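Pyocin-S2 immunity protein (Pseudomonas aeruginosa, PDB 4QKO) binds the nuclease domain of the bacteriocin pyocin S2 and so protects the producing cell from its own DNA-degrading toxin. Local coordinates at the interface of chains A and B. Coordinates in Å, arbitrary orientation; residue numbers count along the deposited sequence, not the author numbering. Chains: chain A, Pyocin-S2 immunity protein; chain B, Pyocin-S2.

Contact 1: the interface of chains A and B. Residues chain A 31, 34-35, 38, 55; chain B 77, 85, 96-97.
Toxin and immunity protein meet here in a heteromeric interface: B:Tyr85 of the pyocin S2 nuclease domain is inserted between A:His34, A:Ile35, A:Val38 and A:Tyr55 of the immunity protein, and the patch helps hold the toxin in its complex. A tyrosine suits the place because it offers two faces and an edge for apolar contact while its tip still makes a polar bond. B:Tyr85 OH, the phenol, lies 2.7 Å from ND1 of A:His34 in a hydrogen bond nearly straight at the hydrogen (163°); which donates is not settled. Histidine suits its side by offering a nitrogen at the edge of a flat ring, and the tyrosine CZ lies in the imidazole plane there. In A:His34, CG anti to the backbone N (chi1 -165°) carries the ring out toward the toxin, the turn about the next bond points ND1 at the phenol, and CE1 leans on the CG2 methyl of B:Val77 at 3.7 Å. The ring of A:Tyr55 lies nearly parallel to that of B:Tyr85 but displaced, its CE2 rim overlapping the CD1 rim, CE2 to CD1 3.4 Å. The branched A:Val38 lays its CG2 methyl against B:Tyr85 CZ at 3.7 Å. In the plane of the B:Tyr85 ring, at its edge, CD1 of B:Ile96 meets the CG2 methyl of A:Ile35 at 3.9 Å, the two side chains pointing opposite ways. B:Lys97 serves twice, lysine having a long apolar stem and a charged tip: its CE lies over the B:Tyr85 face opposite A:Tyr55 and A:Val38, toward the rim, and its ammonium NZ forms a salt bridge tip to tip with the carboxylate OE2 of A:Glu31 at 2.6 Å. NZ approaches from the anti side, 23° out of the carboxylate plane. A:Glu31, A:His34, A:Ile35 and A:Val38 project from helix 31-45 and A:Tyr55 from helix 52-55; B:Val77 belongs to helix 72-78, the other toxin residues to loops.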
# COMPACT_ATOMS: atom_id res chain seq x y z
N GLU A 31 8.86 -3.15 6.90
CA GLU A 31 7.63 -3.20 6.14
C GLU A 31 6.78 -4.38 6.60
O GLU A 31 5.54 -4.27 6.73
CB GLU A 31 7.89 -3.25 4.61
CG GLU A 31 6.62 -3.13 3.80
CD GLU A 31 6.83 -3.06 2.29
OE1 GLU A 31 7.99 -3.12 1.82
OE2 GLU A 31 5.84 -2.99 1.54
N HIS A 34 4.99 -3.53 9.78
CA HIS A 34 3.83 -2.68 9.53
C HIS A 34 2.66 -3.49 8.98
O HIS A 34 1.50 -3.24 9.34
CB HIS A 34 4.20 -1.58 8.51
CG HIS A 34 3.23 -0.48 8.44
ND1 HIS A 34 2.18 -0.49 7.54
CD2 HIS A 34 3.13 0.67 9.14
CE1 HIS A 34 1.48 0.62 7.70
NE2 HIS A 34 2.03 1.35 8.66
N ILE A 35 2.93 -4.42 8.09
CA ILE A 35 1.87 -5.23 7.53
C ILE A 35 1.16 -5.99 8.62
O ILE A 35 -0.09 -6.08 8.64
CB ILE A 35 2.38 -6.19 6.42
CG1 ILE A 35 2.75 -5.42 5.15
CG2 ILE A 35 1.29 -7.22 6.07
CD1 ILE A 35 3.58 -6.17 4.12
N VAL A 38 -1.21 -3.66 10.52
CA VAL A 38 -2.42 -3.48 9.72
C VAL A 38 -3.37 -4.70 9.85
O VAL A 38 -4.56 -4.53 10.08
CB VAL A 38 -2.11 -3.16 8.29
CG1 VAL A 38 -3.41 -3.16 7.46
CG2 VAL A 38 -1.51 -1.79 8.19
N TYR A 55 -6.67 3.82 4.63
CA TYR A 55 -6.16 4.22 3.33
C TYR A 55 -7.15 4.71 2.29
O TYR A 55 -6.77 5.42 1.37
CB TYR A 55 -5.28 3.14 2.75
CG TYR A 55 -4.16 2.79 3.72
CD1 TYR A 55 -3.22 3.73 4.09
CD2 TYR A 55 -4.13 1.59 4.36
CE1 TYR A 55 -2.22 3.43 5.03
CE2 TYR A 55 -3.11 1.26 5.25
CZ TYR A 55 -2.18 2.19 5.60
OH TYR A 55 -1.25 1.92 6.58
N VAL B 77 3.78 5.42 4.07
CA VAL B 77 4.34 4.13 3.73
C VAL B 77 5.26 4.28 2.50
O VAL B 77 6.38 3.75 2.50
CB VAL B 77 3.20 3.10 3.46
CG1 VAL B 77 3.74 1.90 2.72
CG2 VAL B 77 2.56 2.70 4.78
N TYR B 85 -0.94 -0.00 0.27
CA TYR B 85 -1.99 -1.02 0.45
C TYR B 85 -3.12 -0.86 -0.58
O TYR B 85 -3.46 0.28 -0.97
CB TYR B 85 -2.59 -0.94 1.90
CG TYR B 85 -1.60 -1.35 2.98
CD1 TYR B 85 -0.68 -0.41 3.51
CD2 TYR B 85 -1.52 -2.61 3.42
CE1 TYR B 85 0.22 -0.76 4.50
CE2 TYR B 85 -0.65 -2.98 4.42
CZ TYR B 85 0.25 -2.06 4.94
OH TYR B 85 1.17 -2.41 5.93
N ILE B 96 -1.73 -7.82 0.21
CA ILE B 96 -2.51 -6.67 0.47
C ILE B 96 -1.90 -5.36 -0.09
O ILE B 96 -2.43 -4.33 0.13
CB ILE B 96 -2.90 -6.56 2.01
CG1 ILE B 96 -1.67 -6.38 2.89
CG2 ILE B 96 -3.60 -7.86 2.44
CD1 ILE B 96 -2.01 -6.06 4.33
N LYS B 97 -0.83 -5.47 -0.89
CA LYS B 97 -0.13 -4.31 -1.45
C LYS B 97 -0.06 -4.41 -2.98
O LYS B 97 -0.16 -5.51 -3.55
CB LYS B 97 1.27 -4.20 -0.86
CG LYS B 97 1.16 -3.52 0.47
CD LYS B 97 2.42 -3.64 1.23
CE LYS B 97 2.40 -2.67 2.40
NZ LYS B 97 3.63 -1.86 2.31

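Contact 2: the interface of chains A and B. Residues chain A 21, 54-57; chain B 71, 73-74, 77, 85.
A:Tyr55 and B:Gly73 meet at the heart of this patch, where the short helix 52-55 of a colicin/pyocin-type immunity protein lies against helix 72-78 of the HNH nuclease domain. Among the direct hydrogen bonds, the amide ND2 of B:Asn71 gives a hydrogen to the backbone O of A:Leu54 at 2.9 Å, arriving on a lone pair in the carbonyl plane. Asparagine suits this place because OD1 caps the start of helix 72-78, accepting from the backbone N of B:Ser74 at 3.0 Å with that donor above the carbonyl plane, while ND2 remains to bind across; the cap helps fix the rotation of the amide. A:Tyr56 extends its phenol OH to the backbone O of B:Tyr85 at 2.6 Å, with the acceptor in the plane of the tyrosine ring.

Two waters join the partners. Water 1 links the backbone O of A:Tyr55 to B:Asn71 and to the hydroxyl OG of B:Ser74; water 2 sits 2.7 Å from A:Tyr55 OH and also reaches the backbone O of B:Gly73 and, at longer range, that of A:Tyr21.

Packing depends on a residue with no side chain. CA of B:Gly73 rests over the centre of the A:Tyr21 ring, 3.9 Å from its centroid, in a CH-pi contact. The A:Tyr21 side chain has CG anti to its backbone N (chi1 -166°), presenting that face to the glycine, while the CE1 edge of A:Tyr55 packs against the same CA at 3.8 Å.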
# COMPACT_ATOMS: atom_id res chain seq x y z
N TYR A 21 -0.77 4.74 10.97
CA TYR A 21 -1.09 5.76 9.99
C TYR A 21 0.09 6.64 9.59
O TYR A 21 0.24 6.95 8.40
CB TYR A 21 -2.20 6.66 10.52
CG TYR A 21 -2.85 7.55 9.52
CD1 TYR A 21 -3.89 7.10 8.72
CD2 TYR A 21 -2.41 8.86 9.36
CE1 TYR A 21 -4.47 7.93 7.79
CE2 TYR A 21 -2.99 9.72 8.45
CZ TYR A 21 -4.02 9.28 7.66
OH TYR A 21 -4.59 10.24 6.83
N LEU A 54 -8.08 3.12 7.04
CA LEU A 54 -6.86 3.86 7.05
C LEU A 54 -6.50 4.53 5.75
O LEU A 54 -6.02 5.64 5.73
CB LEU A 54 -5.72 2.89 7.38
CG LEU A 54 -5.76 2.10 8.70
CD1 LEU A 54 -4.73 1.03 8.66
CD2 LEU A 54 -5.45 3.01 9.86
N TYR A 55 -6.67 3.82 4.63
CA TYR A 55 -6.16 4.22 3.33
C TYR A 55 -7.15 4.71 2.29
O TYR A 55 -6.77 5.42 1.37
CB TYR A 55 -5.28 3.14 2.75
CG TYR A 55 -4.16 2.79 3.72
CD1 TYR A 55 -3.22 3.73 4.09
CD2 TYR A 55 -4.13 1.59 4.36
CE1 TYR A 55 -2.22 3.43 5.03
CE2 TYR A 55 -3.11 1.26 5.25
CZ TYR A 55 -2.18 2.19 5.60
OH TYR A 55 -1.25 1.92 6.58
N TYR A 56 -8.40 4.34 2.43
CA TYR A 56 -9.39 4.69 1.47
C TYR A 56 -10.64 5.11 2.24
O TYR A 56 -11.75 4.48 2.13
CB TYR A 56 -9.70 3.52 0.51
CG TYR A 56 -8.49 3.07 -0.24
CD1 TYR A 56 -8.14 3.67 -1.41
CD2 TYR A 56 -7.71 2.05 0.28
CE1 TYR A 56 -6.99 3.24 -2.11
CE2 TYR A 56 -6.58 1.60 -0.38
CZ TYR A 56 -6.22 2.26 -1.57
OH TYR A 56 -5.09 1.89 -2.24
N PRO A 57 -10.50 6.12 3.10
CA PRO A 57 -11.53 6.41 4.09
C PRO A 57 -12.76 7.04 3.44
O PRO A 57 -12.70 7.67 2.35
CB PRO A 57 -10.83 7.42 5.00
CG PRO A 57 -9.91 8.07 4.05
CD PRO A 57 -9.33 6.95 3.31
N ASN B 71 -3.57 9.09 0.04
CA ASN B 71 -3.83 9.78 1.26
C ASN B 71 -2.61 9.82 2.16
O ASN B 71 -1.61 9.18 1.88
CB ASN B 71 -5.09 9.21 1.97
CG ASN B 71 -4.79 8.07 2.90
OD1 ASN B 71 -3.94 7.27 2.63
ND2 ASN B 71 -5.53 7.99 4.03
N GLY B 73 -1.90 8.50 4.98
CA GLY B 73 -1.52 7.19 5.46
C GLY B 73 -0.68 6.48 4.43
O GLY B 73 0.33 5.84 4.73
N SER B 74 -1.13 6.50 3.19
CA SER B 74 -0.41 5.80 2.15
C SER B 74 0.97 6.44 1.86
O SER B 74 1.97 5.74 1.63
CB SER B 74 -1.24 5.82 0.89
OG SER B 74 -2.33 4.91 0.94
N VAL B 77 3.78 5.42 4.07
CA VAL B 77 4.34 4.13 3.73
C VAL B 77 5.26 4.28 2.50
O VAL B 77 6.38 3.75 2.50
CB VAL B 77 3.20 3.10 3.46
CG1 VAL B 77 3.74 1.90 2.72
CG2 VAL B 77 2.56 2.70 4.78
N TYR B 85 -0.94 -0.00 0.27
CA TYR B 85 -1.99 -1.02 0.45
C TYR B 85 -3.12 -0.86 -0.58
O TYR B 85 -3.46 0.28 -0.97
CB TYR B 85 -2.59 -0.94 1.90
CG TYR B 85 -1.60 -1.35 2.98
CD1 TYR B 85 -0.68 -0.41 3.51
CD2 TYR B 85 -1.52 -2.61 3.42
CE1 TYR B 85 0.22 -0.76 4.50
CE2 TYR B 85 -0.65 -2.98 4.42
CZ TYR B 85 0.25 -2.06 4.94
OH TYR B 85 1.17 -2.41 5.93
O HOH W 1 -4.51 6.12 -0.26
O HOH W 2 0.40 3.98 7.00

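Contact 1 and contact 2 are neighbouring parts of one toxin-immunity interface, their C-alpha centres about 8 Å apart. They share A:Tyr55, B:Val77 and B:Tyr85, and the two tyrosines join them: each uses its ring in contact 1, while in contact 2 A:Tyr55 adds its other ring edge, its hydroxyl and its carbonyl, and B:Tyr85 its backbone carbonyl. Helix 31-45 serves contact 1, whereas helix 10-21, helix 52-55 and the chain just after it serve contact 2, A:Tyr55 also reaching contact 1. The patches thus form one continuous surface in a complex that, unlike the large protein alone, shows no DNase activity in vitro.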